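Local atomic coordinates of uroporphyrinogen III synthase (Thermus thermophilus, PDB entry 1WCW), a protein that probably catalyses the ring closure, with inversion of one pyrrole, of linear hydroxymethylbilane to uroporphyrinogen III in tetrapyrrole biosynthesis. Residues 69-72 / 73-77; 122-125 / 126-129; 141-144 / 145-148; 206-209 / 210-214. One frame throughout, in Å; residues are numbered along the deposited sequence.

Overall arrangement
Following the chain, interaction 1 lies in helix 68-80, interaction 2 spans the end of helix 120-123 and the turn toward strand 132-137, and interaction 3 starts helix 144-152 after that strand. All three belong to the mixed-sheet lobe. Interaction 4 lies in helix 205-214 of the other lobe, built on the parallel sheet, about 38 Å centre to centre from interaction 1. Each contact is local, between residues three or four apart, so none closes a long loop, nests or crosses; they come in series. Interactions 2 and 3 touch: Leu124 CD2 packs on Leu145 CD2 (3.7 Å) and Leu123 CD1 on Leu146 CD1 (3.8 Å), joining helix 120-123 and its 3-10 turn to helix 144-152.

Interaction 1: 69-72 / 73-77; sequences VGVR and DLLEA
Val69 and Asp73 lie side by side on one face of helix 68-80, with Val69 CG1 3.7 Å from Asp73 OD1. The torsion at Asp73 (chi1 -72°) swings CG back beside its own backbone N, over the preceding turn. There CG comes to 3.3 Å from Val69 O, closer than either carboxylate oxygen, so the carbonyl oxygen meets the carboxylate through its carbon and not as a hydrogen-bond partner. Val69 O is already taken by Asp73 N at 2.8 Å, in a bond that is nearly straight at the hydrogen (165°). The outer partner of Asp73 OD1 is Lys43 NZ, a salt bridge to strand 39-43. Were Asp73 replaced by an alanine, Lys43 would probably lose this carboxylate and the flank of Val69 CG1 be uncovered. The helix follows strand 62-65 in the connection to the parallel strand 93-96 of the mixed sheet, and its inner side is the tight one. Gly70 and Leu74 are buried there, Leu74 CB sitting 3.4 Å from Gly70 O, while the Leu74 side chain packs on Phe63 and Leu160. Val71 and Leu75 run alongside each other more loosely, with Val71 CG1 4.1 Å from Leu75 CD1, and they meet Leu105 and Ala108 respectively. The solvent side belongs to Arg72 and Glu76, joined through the backbone by Glu76 N and Arg72 O at 3.0 Å. Arg72 stretches out from CG to NE, and its NH1 forms a salt bridge with Glu107 at the end of helix 99-107.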
ATOM      1  N   VAL A  69      -1.902   9.727  -1.895  1.00 11.33           N
ATOM      2  CA  VAL A  69      -0.721  10.297  -2.532  1.00 16.08           C
ATOM      3  C   VAL A  69      -0.956  10.413  -4.038  1.00 14.96           C
ATOM      4  O   VAL A  69      -0.624  11.428  -4.659  1.00 12.48           O
ATOM      5  CB  VAL A  69       0.546   9.432  -2.279  1.00 18.63           C
ATOM      6  CG1 VAL A  69       1.732   9.962  -3.083  1.00 25.02           C
ATOM      7  CG2 VAL A  69       0.864   9.484  -0.793  1.00 24.03           C
ATOM      8  N   GLY A  70      -1.531   9.384  -4.632  1.00 12.18           N
ATOM      9  CA  GLY A  70      -1.770   9.404  -6.062  1.00 10.84           C
ATOM     10  C   GLY A  70      -2.763  10.454  -6.504  1.00  9.76           C
ATOM     11  O   GLY A  70      -2.554  11.095  -7.562  1.00 10.14           O
ATOM     12  N   VAL A  71      -3.819  10.644  -5.753  1.00  9.99           N
ATOM     13  CA  VAL A  71      -4.788  11.676  -6.065  1.00  9.68           C
ATOM     14  C   VAL A  71      -4.066  13.043  -6.029  1.00 10.03           C
ATOM     15  O   VAL A  71      -4.191  13.867  -6.965  1.00  9.88           O
ATOM     16  CB  VAL A  71      -5.928  11.634  -5.049  1.00 10.92           C
ATOM     17  CG1 VAL A  71      -6.789  12.923  -5.168  1.00 13.27           C
ATOM     18  CG2 VAL A  71      -6.773  10.368  -5.254  1.00 14.38           C
ATOM     19  N   ARG A  72      -3.305  13.318  -4.972  1.00 11.18           N
ATOM     20  CA  ARG A  72      -2.646  14.603  -4.849  1.00 12.55           C
ATOM     21  C   ARG A  72      -1.644  14.798  -5.965  1.00 10.44           C
ATOM     22  O   ARG A  72      -1.612  15.894  -6.594  1.00 12.95           O
ATOM     23  CB  ARG A  72      -1.976  14.716  -3.497  1.00 11.77           C
ATOM     24  CG  ARG A  72      -2.998  14.731  -2.387  1.00 16.03           C
ATOM     25  CD  ARG A  72      -2.392  15.042  -0.960  1.00 17.81           C
ATOM     26  NE  ARG A  72      -3.450  14.801   0.018  1.00 27.12           N
ATOM     27  CZ  ARG A  72      -3.643  13.640   0.646  1.00 23.63           C
ATOM     28  NH1 ARG A  72      -4.667  13.503   1.504  1.00 31.86           N
ATOM     29  NH2 ARG A  72      -2.775  12.666   0.486  1.00 22.18           N
ATOM     30  N   ASP A  73      -0.845  13.765  -6.259  1.00 10.22           N
ATOM     31  CA  ASP A  73       0.135  13.893  -7.328  1.00 10.51           C
ATOM     32  C   ASP A  73      -0.530  14.155  -8.683  1.00 12.00           C
ATOM     33  O   ASP A  73       0.009  14.954  -9.499  1.00 11.19           O
ATOM     34  CB  ASP A  73       1.025  12.651  -7.457  1.00 11.65           C
ATOM     35  CG  ASP A  73       2.028  12.504  -6.350  1.00 19.65           C
ATOM     36  OD1 ASP A  73       2.650  11.423  -6.372  1.00 21.92           O
ATOM     37  OD2 ASP A  73       2.213  13.427  -5.499  1.00 20.82           O
ATOM     38  N   LEU A  74      -1.636  13.487  -8.998  1.00  9.53           N
ATOM     39  CA  LEU A  74      -2.282  13.720 -10.242  1.00  8.70           C
ATOM     40  C   LEU A  74      -2.824  15.132 -10.364  1.00  9.80           C
ATOM     41  O   LEU A  74      -2.711  15.738 -11.447  1.00  9.83           O
ATOM     42  CB  LEU A  74      -3.412  12.668 -10.401  1.00 11.88           C
ATOM     43  CG  LEU A  74      -4.195  12.717 -11.679  1.00 15.04           C
ATOM     44  CD1 LEU A  74      -3.320  12.516 -12.878  1.00 22.49           C
ATOM     45  CD2 LEU A  74      -5.276  11.587 -11.649  1.00 17.77           C
ATOM     46  N   LEU A  75      -3.439  15.638  -9.319  1.00  9.65           N
ATOM     47  CA  LEU A  75      -3.948  17.003  -9.347  1.00 11.28           C
ATOM     48  C   LEU A  75      -2.761  17.996  -9.548  1.00 11.92           C
ATOM     49  O   LEU A  75      -2.897  18.958 -10.353  1.00 12.58           O
ATOM     50  CB  LEU A  75      -4.720  17.299  -8.045  1.00 12.42           C
ATOM     51  CG  LEU A  75      -6.048  16.540  -7.994  1.00 12.83           C
ATOM     52  CD1 LEU A  75      -6.605  16.714  -6.614  1.00 15.66           C
ATOM     53  CD2 LEU A  75      -7.015  17.040  -9.009  1.00 16.87           C
ATOM     54  N   GLU A  76      -1.626  17.753  -8.902  1.00 11.82           N
ATOM     55  CA  GLU A  76      -0.464  18.597  -9.123  1.00 10.46           C
ATOM     56  C   GLU A  76       0.009  18.498 -10.565  1.00 12.99           C
ATOM     57  O   GLU A  76       0.456  19.470 -11.132  1.00 12.66           O
ATOM     58  CB  GLU A  76       0.681  18.159  -8.227  1.00 13.84           C
ATOM     59  CG  GLU A  76       0.540  18.481  -6.771  1.00 17.57           C
ATOM     60  CD  GLU A  76       1.656  17.889  -5.847  1.00 25.73           C
ATOM     61  OE1 GLU A  76       1.461  17.989  -4.603  1.00 35.50           O
ATOM     62  OE2 GLU A  76       2.703  17.350  -6.308  1.00 27.69           O
ATOM     63  N   ALA A  77      -0.044  17.312 -11.167  1.00  9.99           N
ATOM     64  CA  ALA A  77       0.372  17.149 -12.548  1.00 10.17           C
ATOM     65  C   ALA A  77      -0.525  17.943 -13.459  1.00 11.33           C
ATOM     66  O   ALA A  77      -0.038  18.598 -14.423  1.00 10.73           O
ATOM     67  CB  ALA A  77       0.323  15.678 -12.947  1.00 11.19           C
TER

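Interaction 2: 122-125 / 126-129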
ATOM      1  N   SER A 122     -12.972  -5.399  -2.716  1.00 14.19           N
ATOM      2  CA  SER A 122     -14.066  -4.652  -2.112  1.00 12.95           C
ATOM      3  C   SER A 122     -14.698  -3.704  -3.115  1.00 14.96           C
ATOM      4  O   SER A 122     -15.816  -3.213  -2.874  1.00 15.62           O
ATOM      5  CB  SER A 122     -13.611  -3.835  -0.887  1.00 14.91           C
ATOM      6  OG  SER A 122     -12.744  -2.744  -1.291  1.00 15.91           O
ATOM      7  N   LEU A 123     -13.984  -3.352  -4.198  1.00 12.25           N
ATOM      8  CA  LEU A 123     -14.534  -2.450  -5.219  1.00 13.02           C
ATOM      9  C   LEU A 123     -15.452  -3.166  -6.204  1.00 12.58           C
ATOM     10  O   LEU A 123     -16.231  -2.481  -6.917  1.00 13.75           O
ATOM     11  CB  LEU A 123     -13.429  -1.775  -6.025  1.00 13.53           C
ATOM     12  CG  LEU A 123     -12.658  -0.745  -5.206  1.00 13.12           C
ATOM     13  CD1 LEU A 123     -11.493  -0.250  -6.020  1.00 14.56           C
ATOM     14  CD2 LEU A 123     -13.525   0.465  -4.752  1.00 18.40           C
ATOM     15  N   LEU A 124     -15.379  -4.499  -6.314  1.00 14.60           N
ATOM     16  CA  LEU A 124     -16.272  -5.162  -7.295  1.00 14.52           C
ATOM     17  C   LEU A 124     -17.766  -4.726  -7.297  1.00 15.59           C
ATOM     18  O   LEU A 124     -18.325  -4.413  -8.363  1.00 17.15           O
ATOM     19  CB  LEU A 124     -16.123  -6.662  -7.155  1.00 16.92           C
ATOM     20  CG  LEU A 124     -14.694  -7.128  -7.392  1.00 19.53           C
ATOM     21  CD1 LEU A 124     -14.644  -8.639  -7.009  1.00 18.62           C
ATOM     22  CD2 LEU A 124     -14.200  -6.873  -8.823  1.00 22.83           C
ATOM     23  N   PRO A 125     -18.462  -4.713  -6.137  1.00 14.80           N
ATOM     24  CA  PRO A 125     -19.890  -4.292  -6.123  1.00 14.99           C
ATOM     25  C   PRO A 125     -20.117  -2.842  -6.359  1.00 17.02           C
ATOM     26  O   PRO A 125     -21.263  -2.367  -6.574  1.00 17.53           O
ATOM     27  CB  PRO A 125     -20.372  -4.750  -4.755  1.00 17.15           C
ATOM     28  CG  PRO A 125     -19.125  -4.617  -3.880  1.00 21.37           C
ATOM     29  CD  PRO A 125     -18.011  -5.151  -4.786  1.00 16.49           C
ATOM     30  N   LEU A 126     -19.026  -2.077  -6.362  1.00 15.54           N
ATOM     31  CA  LEU A 126     -19.093  -0.644  -6.570  1.00 15.53           C
ATOM     32  C   LEU A 126     -18.698  -0.304  -7.993  1.00 14.51           C
ATOM     33  O   LEU A 126     -18.704   0.912  -8.302  1.00 18.86           O
ATOM     34  CB  LEU A 126     -18.134   0.051  -5.570  1.00 14.91           C
ATOM     35  CG  LEU A 126     -18.268  -0.365  -4.119  1.00 14.16           C
ATOM     36  CD1 LEU A 126     -17.257   0.496  -3.273  1.00 16.38           C
ATOM     37  CD2 LEU A 126     -19.685  -0.105  -3.556  1.00 16.70           C
ATOM     38  N   LEU A 127     -18.284  -1.282  -8.830  1.00 13.81           N
ATOM     39  CA  LEU A 127     -17.866  -0.974 -10.190  1.00 15.93           C
ATOM     40  C   LEU A 127     -19.088  -1.136 -11.032  1.00 13.58           C
ATOM     41  O   LEU A 127     -19.551  -2.276 -11.268  1.00 16.07           O
ATOM     42  CB  LEU A 127     -16.783  -1.929 -10.739  1.00 17.35           C
ATOM     43  CG  LEU A 127     -15.406  -1.948 -10.105  1.00 20.48           C
ATOM     44  CD1 LEU A 127     -14.552  -3.018 -10.799  1.00 23.29           C
ATOM     45  CD2 LEU A 127     -14.789  -0.596 -10.177  1.00 16.95           C
ATOM     46  N   PRO A 128     -19.575  -0.038 -11.571  1.00 15.10           N
ATOM     47  CA  PRO A 128     -20.806  -0.142 -12.381  1.00 16.42           C
ATOM     48  C   PRO A 128     -20.632  -0.588 -13.806  1.00 15.02           C
ATOM     49  O   PRO A 128     -19.622  -0.254 -14.467  1.00 18.94           O
ATOM     50  CB  PRO A 128     -21.385   1.279 -12.336  1.00 18.05           C
ATOM     51  CG  PRO A 128     -20.608   1.999 -11.181  1.00 22.10           C
ATOM     52  CD  PRO A 128     -19.233   1.357 -11.251  1.00 15.87           C
ATOM     53  N   GLN A 129     -21.583  -1.378 -14.296  1.00 15.69           N
ATOM     54  CA  GLN A 129     -21.600  -1.774 -15.668  1.00 16.25           C
ATOM     55  C   GLN A 129     -21.798  -0.447 -16.393  1.00 17.65           C
ATOM     56  O   GLN A 129     -22.760   0.325 -16.123  1.00 20.92           O
ATOM     57  CB  GLN A 129     -22.749  -2.719 -15.876  1.00 16.94           C
ATOM     58  CG  GLN A 129     -22.620  -3.311 -17.243  1.00 27.95           C
ATOM     59  CD  GLN A 129     -21.510  -4.415 -17.372  1.00 26.31           C
ATOM     60  OE1 GLN A 129     -20.896  -4.487 -18.471  1.00 40.83           O
ATOM     61  NE2 GLN A 129     -21.302  -5.266 -16.371  1.00 24.94           N
TER
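Leu126 lays its CD1 methyl across Leu123, 4.0 Å from Leu123 CD2, and the two side chains cross at about a right angle. The chain here leaves the short helix 120-123 through a 3-10 turn over residues 124-126, and then enters the loop that leads to strand 132-137. The evidence for the turn is a pair of i to i+3 backbone bonds. Leu126 N reaches Leu123 O at 2.9 Å, bent to 141° at the hydrogen, with the donor well above the carbonyl plane. Pro125, which has no N-H to give, occupies the middle of the turn; its ring lies against Leu126, with Pro125 CG 4.3 Å from Leu126 CG. A chi1 of -50° keeps Leu126 CG beside its backbone N and aims the branch back over the turn, where CD1 also stands 4.0 Å from Ser122 O. With the branch cut back to an alanine, a gap is likely to open between Leu123 CD2 and the ring of Pro125, and the contact with Leu95 of strand 93-96 to be lost. Leu127 turns inward instead: its CG rests 3.3 Å from Leu123 O, and its side chain is buried against Leu64, Leu95 and Ala149. Leu123 is buried too and shares Leu64 with it, so these two leucines anchor the turn to the mixed sheet. Arg153 holds the exit through Leu127 O and Leu124 O. The latter oxygen also accepts Leu127 N, 3.2 Å away, from a donor standing 68° out of the carbonyl plane.

Interaction 3: 141-144 / 145-148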
ATOM      1  N   LYS A 141       2.470  -1.018  -9.042  1.00 13.76           N
ATOM      2  CA  LYS A 141       2.293  -2.470  -8.890  1.00 13.83           C
ATOM      3  C   LYS A 141       1.068  -2.847  -9.723  1.00 15.01           C
ATOM      4  O   LYS A 141       0.031  -2.149  -9.644  1.00 13.59           O
ATOM      5  CB  LYS A 141       2.037  -2.779  -7.428  1.00 17.88           C
ATOM      6  CG  LYS A 141       2.056  -4.294  -6.998  1.00 22.96           C
ATOM      7  CD  LYS A 141       3.460  -4.709  -6.681  1.00 23.03           C
ATOM      8  CE  LYS A 141       3.559  -6.074  -5.972  1.00 17.43           C
ATOM      9  NZ  LYS A 141       2.746  -7.193  -6.622  1.00 19.63           N
ATOM     10  N   PRO A 142       1.105  -3.929 -10.495  1.00 13.79           N
ATOM     11  CA  PRO A 142      -0.071  -4.293 -11.294  1.00 14.53           C
ATOM     12  C   PRO A 142      -1.284  -4.549 -10.401  1.00 11.24           C
ATOM     13  O   PRO A 142      -1.165  -5.098  -9.317  1.00 13.12           O
ATOM     14  CB  PRO A 142       0.325  -5.615 -11.957  1.00 20.32           C
ATOM     15  CG  PRO A 142       1.798  -5.591 -11.963  1.00 14.54           C
ATOM     16  CD  PRO A 142       2.291  -4.772 -10.827  1.00 15.20           C
ATOM     17  N   LEU A 143      -2.449  -4.159 -10.924  1.00 12.02           N
ATOM     18  CA  LEU A 143      -3.725  -4.428 -10.214  1.00 13.40           C
ATOM     19  C   LEU A 143      -4.601  -5.168 -11.237  1.00 13.25           C
ATOM     20  O   LEU A 143      -5.628  -4.700 -11.734  1.00 14.26           O
ATOM     21  CB  LEU A 143      -4.388  -3.127  -9.774  1.00 13.24           C
ATOM     22  CG  LEU A 143      -3.565  -2.341  -8.785  1.00 12.93           C
ATOM     23  CD1 LEU A 143      -4.313  -0.993  -8.433  1.00 17.31           C
ATOM     24  CD2 LEU A 143      -3.418  -3.160  -7.506  1.00 16.22           C
ATOM     25  N   PRO A 144      -4.230  -6.403 -11.559  1.00 17.38           N
ATOM     26  CA  PRO A 144      -4.995  -7.128 -12.569  1.00 15.50           C
ATOM     27  C   PRO A 144      -6.453  -7.431 -12.290  1.00 13.94           C
ATOM     28  O   PRO A 144      -7.254  -7.454 -13.227  1.00 17.28           O
ATOM     29  CB  PRO A 144      -4.160  -8.397 -12.795  1.00 17.19           C
ATOM     30  CG  PRO A 144      -3.558  -8.640 -11.462  1.00 20.31           C
ATOM     31  CD  PRO A 144      -3.148  -7.211 -10.995  1.00 16.76           C
ATOM     32  N   LEU A 145      -6.787  -7.642 -11.028  1.00 16.67           N
ATOM     33  CA  LEU A 145      -8.189  -7.918 -10.727  1.00 17.27           C
ATOM     34  C   LEU A 145      -9.030  -6.697 -11.089  1.00 19.39           C
ATOM     35  O   LEU A 145     -10.086  -6.799 -11.768  1.00 17.51           O
ATOM     36  CB  LEU A 145      -8.306  -8.314  -9.257  1.00 20.19           C
ATOM     37  CG  LEU A 145      -9.678  -8.761  -8.783  1.00 28.41           C
ATOM     38  CD1 LEU A 145      -9.542  -9.465  -7.437  1.00 33.78           C
ATOM     39  CD2 LEU A 145     -10.548  -7.585  -8.652  1.00 32.18           C
ATOM     40  N   LEU A 146      -8.552  -5.507 -10.739  1.00 15.89           N
ATOM     41  CA  LEU A 146      -9.259  -4.290 -11.010  1.00 15.43           C
ATOM     42  C   LEU A 146      -9.275  -4.001 -12.466  1.00 14.63           C
ATOM     43  O   LEU A 146     -10.314  -3.593 -13.015  1.00 14.96           O
ATOM     44  CB  LEU A 146      -8.598  -3.147 -10.235  1.00 20.05           C
ATOM     45  CG  LEU A 146      -9.411  -2.092  -9.543  1.00 28.11           C
ATOM     46  CD1 LEU A 146     -10.619  -2.734  -8.812  1.00 20.10           C
ATOM     47  CD2 LEU A 146      -8.505  -1.397  -8.492  1.00 15.93           C
ATOM     48  N   GLU A 147      -8.114  -4.126 -13.133  1.00 14.58           N
ATOM     49  CA  GLU A 147      -8.056  -3.816 -14.531  1.00 15.96           C
ATOM     50  C   GLU A 147      -8.936  -4.677 -15.389  1.00 15.18           C
ATOM     51  O   GLU A 147      -9.629  -4.202 -16.275  1.00 17.51           O
ATOM     52  CB  GLU A 147      -6.614  -3.879 -15.050  1.00 18.93           C
ATOM     53  CG  GLU A 147      -5.903  -2.644 -14.602  1.00 20.48           C
ATOM     54  CD  GLU A 147      -4.831  -2.131 -15.581  1.00 32.88           C
ATOM     55  OE1 GLU A 147      -5.025  -2.090 -16.827  1.00 38.40           O
ATOM     56  OE2 GLU A 147      -3.776  -1.719 -15.097  1.00 26.23           O
ATOM     57  N   ASN A 148      -8.972  -5.944 -15.047  1.00 14.60           N
ATOM     58  CA  ASN A 148      -9.804  -6.858 -15.766  1.00 17.30           C
ATOM     59  C   ASN A 148     -11.279  -6.587 -15.446  1.00 15.81           C
ATOM     60  O   ASN A 148     -12.143  -6.626 -16.363  1.00 16.53           O
ATOM     61  CB  ASN A 148      -9.399  -8.290 -15.416  1.00 22.71           C
ATOM     62  CG  ASN A 148      -8.128  -8.698 -16.117  1.00 35.28           C
ATOM     63  OD1 ASN A 148      -8.051  -8.634 -17.339  1.00 43.03           O
ATOM     64  ND2 ASN A 148      -7.126  -9.115 -15.357  1.00 38.78           N
TER
HETATM   65  O   HOH W   1      -2.592  -3.175 -13.588  1.00 26.15           O
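The first turn of helix 144-152 begins at Leu143, the N-cap residue, whose backbone oxygen accepts Glu147 N at 2.9 Å. That bond is nearly linear, 170° at the hydrogen, and the donor lies almost on the continuation of the C=O bond. A leucine at the N-cap has no polar side chain to offer the first turn. Its own N-H is satisfied by a water, which accepts from Leu143 N at 2.8 Å and donates to Glu147 OE2; the latter separation, 2.4 Å, is unusually short, so its exact length is doubtful. The Glu147 side chain bends at chi2, which carries the carboxylate back beside the first turn, level with Pro144, toward this water. Pro144 follows in the first helical position, where its lack of an N-H costs the helix no i to i+4 bond. Pro144 O is gripped twice by Asn148. The backbone Asn148 N lies 2.9 Å from Pro144 O, and the amide nitrogen Asn148 ND2 adds a weak bond of 2.7 Å to the same oxygen, bent to 121°. With CG anti to the carbonyl carbon (chi1 -76°), the Asn148 amide folds back to Pro144 O. On the apolar face, Leu143 CD1 meets Leu146 CD2 at 4.2 Å. Leu143 also touches Thr66, just after strand 62-65, and Leu138, just after strand 132-137, while Leu145 and Leu146 pack on Ser120 of helix 120-123, so the helix start is held between that helix and the ends of two neighbouring parallel strands.

Interaction 4: 206-209 / 210-214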
ATOM      1  N   LYS A 206       9.425 -20.470   0.690  1.00 14.33           N
ATOM      2  CA  LYS A 206       8.958 -21.461   1.654  1.00 12.35           C
ATOM      3  C   LYS A 206       9.676 -21.340   2.981  1.00 12.23           C
ATOM      4  O   LYS A 206       9.067 -21.478   4.060  1.00 13.40           O
ATOM      5  CB  LYS A 206       9.148 -22.894   1.113  1.00 15.80           C
ATOM      6  CG  LYS A 206       8.110 -23.170   0.020  1.00 19.93           C
ATOM      7  CD  LYS A 206       8.113 -24.669  -0.422  1.00 24.73           C
ATOM      8  CE  LYS A 206       7.163 -24.967  -1.573  1.00 31.18           C
ATOM      9  NZ  LYS A 206       7.314 -26.421  -2.005  1.00 36.95           N
ATOM     10  N   ALA A 207      10.998 -21.140   2.943  1.00 12.59           N
ATOM     11  CA  ALA A 207      11.723 -21.003   4.191  1.00 12.23           C
ATOM     12  C   ALA A 207      11.306 -19.722   4.905  1.00 11.51           C
ATOM     13  O   ALA A 207      11.274 -19.664   6.117  1.00 11.41           O
ATOM     14  CB  ALA A 207      13.284 -20.987   3.981  1.00 13.80           C
ATOM     15  N   LEU A 208      11.014 -18.692   4.097  1.00 10.55           N
ATOM     16  CA  LEU A 208      10.587 -17.407   4.687  1.00 11.59           C
ATOM     17  C   LEU A 208       9.219 -17.591   5.403  1.00 10.45           C
ATOM     18  O   LEU A 208       9.034 -17.102   6.521  1.00 10.60           O
ATOM     19  CB  LEU A 208      10.447 -16.390   3.575  1.00 11.36           C
ATOM     20  CG  LEU A 208       9.789 -15.081   3.923  1.00 13.06           C
ATOM     21  CD1 LEU A 208      10.659 -14.344   4.938  1.00 17.36           C
ATOM     22  CD2 LEU A 208       9.613 -14.221   2.668  1.00 17.18           C
ATOM     23  N   ARG A 209       8.298 -18.326   4.781  1.00  9.66           N
ATOM     24  CA  ARG A 209       7.001 -18.618   5.418  1.00 10.61           C
ATOM     25  C   ARG A 209       7.239 -19.372   6.713  1.00 10.05           C
ATOM     26  O   ARG A 209       6.656 -19.031   7.747  1.00 10.92           O
ATOM     27  CB  ARG A 209       6.159 -19.451   4.490  1.00 10.13           C
ATOM     28  CG  ARG A 209       4.872 -19.849   5.100  1.00 11.82           C
ATOM     29  CD  ARG A 209       4.049 -20.736   4.183  1.00 13.91           C
ATOM     30  NE  ARG A 209       3.683 -20.109   2.968  1.00 14.04           N
ATOM     31  CZ  ARG A 209       3.996 -20.549   1.748  1.00 16.61           C
ATOM     32  NH1 ARG A 209       3.548 -19.877   0.700  1.00 21.62           N
ATOM     33  NH2 ARG A 209       4.771 -21.621   1.546  1.00 21.16           N
ATOM     34  N   GLU A 210       8.092 -20.414   6.688  1.00 10.31           N
ATOM     35  CA  GLU A 210       8.389 -21.145   7.905  1.00 11.32           C
ATOM     36  C   GLU A 210       8.975 -20.223   8.990  1.00 11.01           C
ATOM     37  O   GLU A 210       8.545 -20.292  10.144  1.00 11.20           O
ATOM     38  CB  GLU A 210       9.346 -22.308   7.617  1.00 13.79           C
ATOM     39  CG  GLU A 210       9.789 -23.044   8.874  1.00 15.93           C
ATOM     40  CD  GLU A 210      10.560 -24.319   8.521  1.00 24.58           C
ATOM     41  OE1 GLU A 210      11.041 -24.997   9.444  1.00 30.52           O
ATOM     42  OE2 GLU A 210      10.643 -24.623   7.312  1.00 29.43           O
ATOM     43  N   ALA A 211       9.907 -19.343   8.594  1.00 10.85           N
ATOM     44  CA  ALA A 211      10.495 -18.446   9.565  1.00 11.51           C
ATOM     45  C   ALA A 211       9.446 -17.492  10.197  1.00  9.65           C
ATOM     46  O   ALA A 211       9.442 -17.336  11.408  1.00 10.33           O
ATOM     47  CB  ALA A 211      11.623 -17.670   8.910  1.00 12.14           C
ATOM     48  N   LEU A 212       8.552 -16.924   9.361  1.00  8.73           N
ATOM     49  CA  LEU A 212       7.535 -15.951   9.865  1.00  9.85           C
ATOM     50  C   LEU A 212       6.383 -16.619  10.594  1.00 10.27           C
ATOM     51  O   LEU A 212       5.640 -15.960  11.285  1.00 11.77           O
ATOM     52  CB  LEU A 212       7.013 -15.060   8.757  1.00 10.94           C
ATOM     53  CG  LEU A 212       8.094 -14.067   8.283  1.00  9.83           C
ATOM     54  CD1 LEU A 212       7.657 -13.395   7.027  1.00 12.11           C
ATOM     55  CD2 LEU A 212       8.419 -13.089   9.346  1.00 11.14           C
ATOM     56  N   ASN A 213       6.225 -17.937  10.477  1.00 10.44           N
ATOM     57  CA  ASN A 213       5.227 -18.647  11.249  1.00 10.37           C
ATOM     58  C   ASN A 213       5.810 -19.246  12.530  1.00 11.11           C
ATOM     59  O   ASN A 213       5.120 -19.326  13.525  1.00 13.08           O
ATOM     60  CB  ASN A 213       4.635 -19.788  10.442  1.00  9.70           C
ATOM     61  CG  ASN A 213       3.553 -19.339   9.534  1.00 10.24           C
ATOM     62  OD1 ASN A 213       2.869 -18.333   9.818  1.00 12.76           O
ATOM     63  ND2 ASN A 213       3.364 -20.043   8.436  1.00 10.83           N
ATOM     64  N   THR A 214       7.068 -19.651  12.528  1.00 11.62           N
ATOM     65  CA  THR A 214       7.592 -20.383  13.667  1.00 13.03           C
ATOM     66  C   THR A 214       8.747 -19.833  14.397  1.00 15.57           C
ATOM     67  O   THR A 214       9.042 -20.312  15.467  1.00 19.39           O
ATOM     68  CB  THR A 214       7.939 -21.800  13.214  1.00 13.01           C
ATOM     69  OG1 THR A 214       9.119 -21.804  12.448  1.00 15.71           O
ATOM     70  CG2 THR A 214       6.800 -22.434  12.401  1.00 15.73           C
TER
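Arg209 CG comes to 3.7 Å from Asn213 ND2, one turn further along the helix, where the two side chains point the same way with guanidinium and amide planes 30° apart. The Arg209 chain leaves extended and turns sharply at chi3 (-62°), which brings NE to Trp232 O; Asn213 ND2 bonds Gly233 O and its OD1 takes Lys235 N. Arginine and asparagine thus fasten the same face of the helix to the loop after helix 223-231. Between them, Asn213 N reaches Arg209 O at 3.0 Å. Helix 205-214 is the second of two helices in the connection from strand 186-189 to the parallel strand 217-221, neighbours in the five-stranded sheet. The Glu210 chain runs out extended beyond CG, on the exposed side of the helix, while Glu210 CB stays 3.6 Å from Ala207 O. At the last residue of the helix, Glu210 O accepts both Thr214 N at 2.9 Å and Thr214 OG1 at 2.8 Å, the hydroxyl coming from above the carbonyl plane. On the buried side, Leu208 and Leu212 point the same way, Leu208 CD1 lying 3.8 Å from Leu212 CD1; Leu208 packs further on Leu198 and Phe199 of helix 192-201, and Leu212 on Val234.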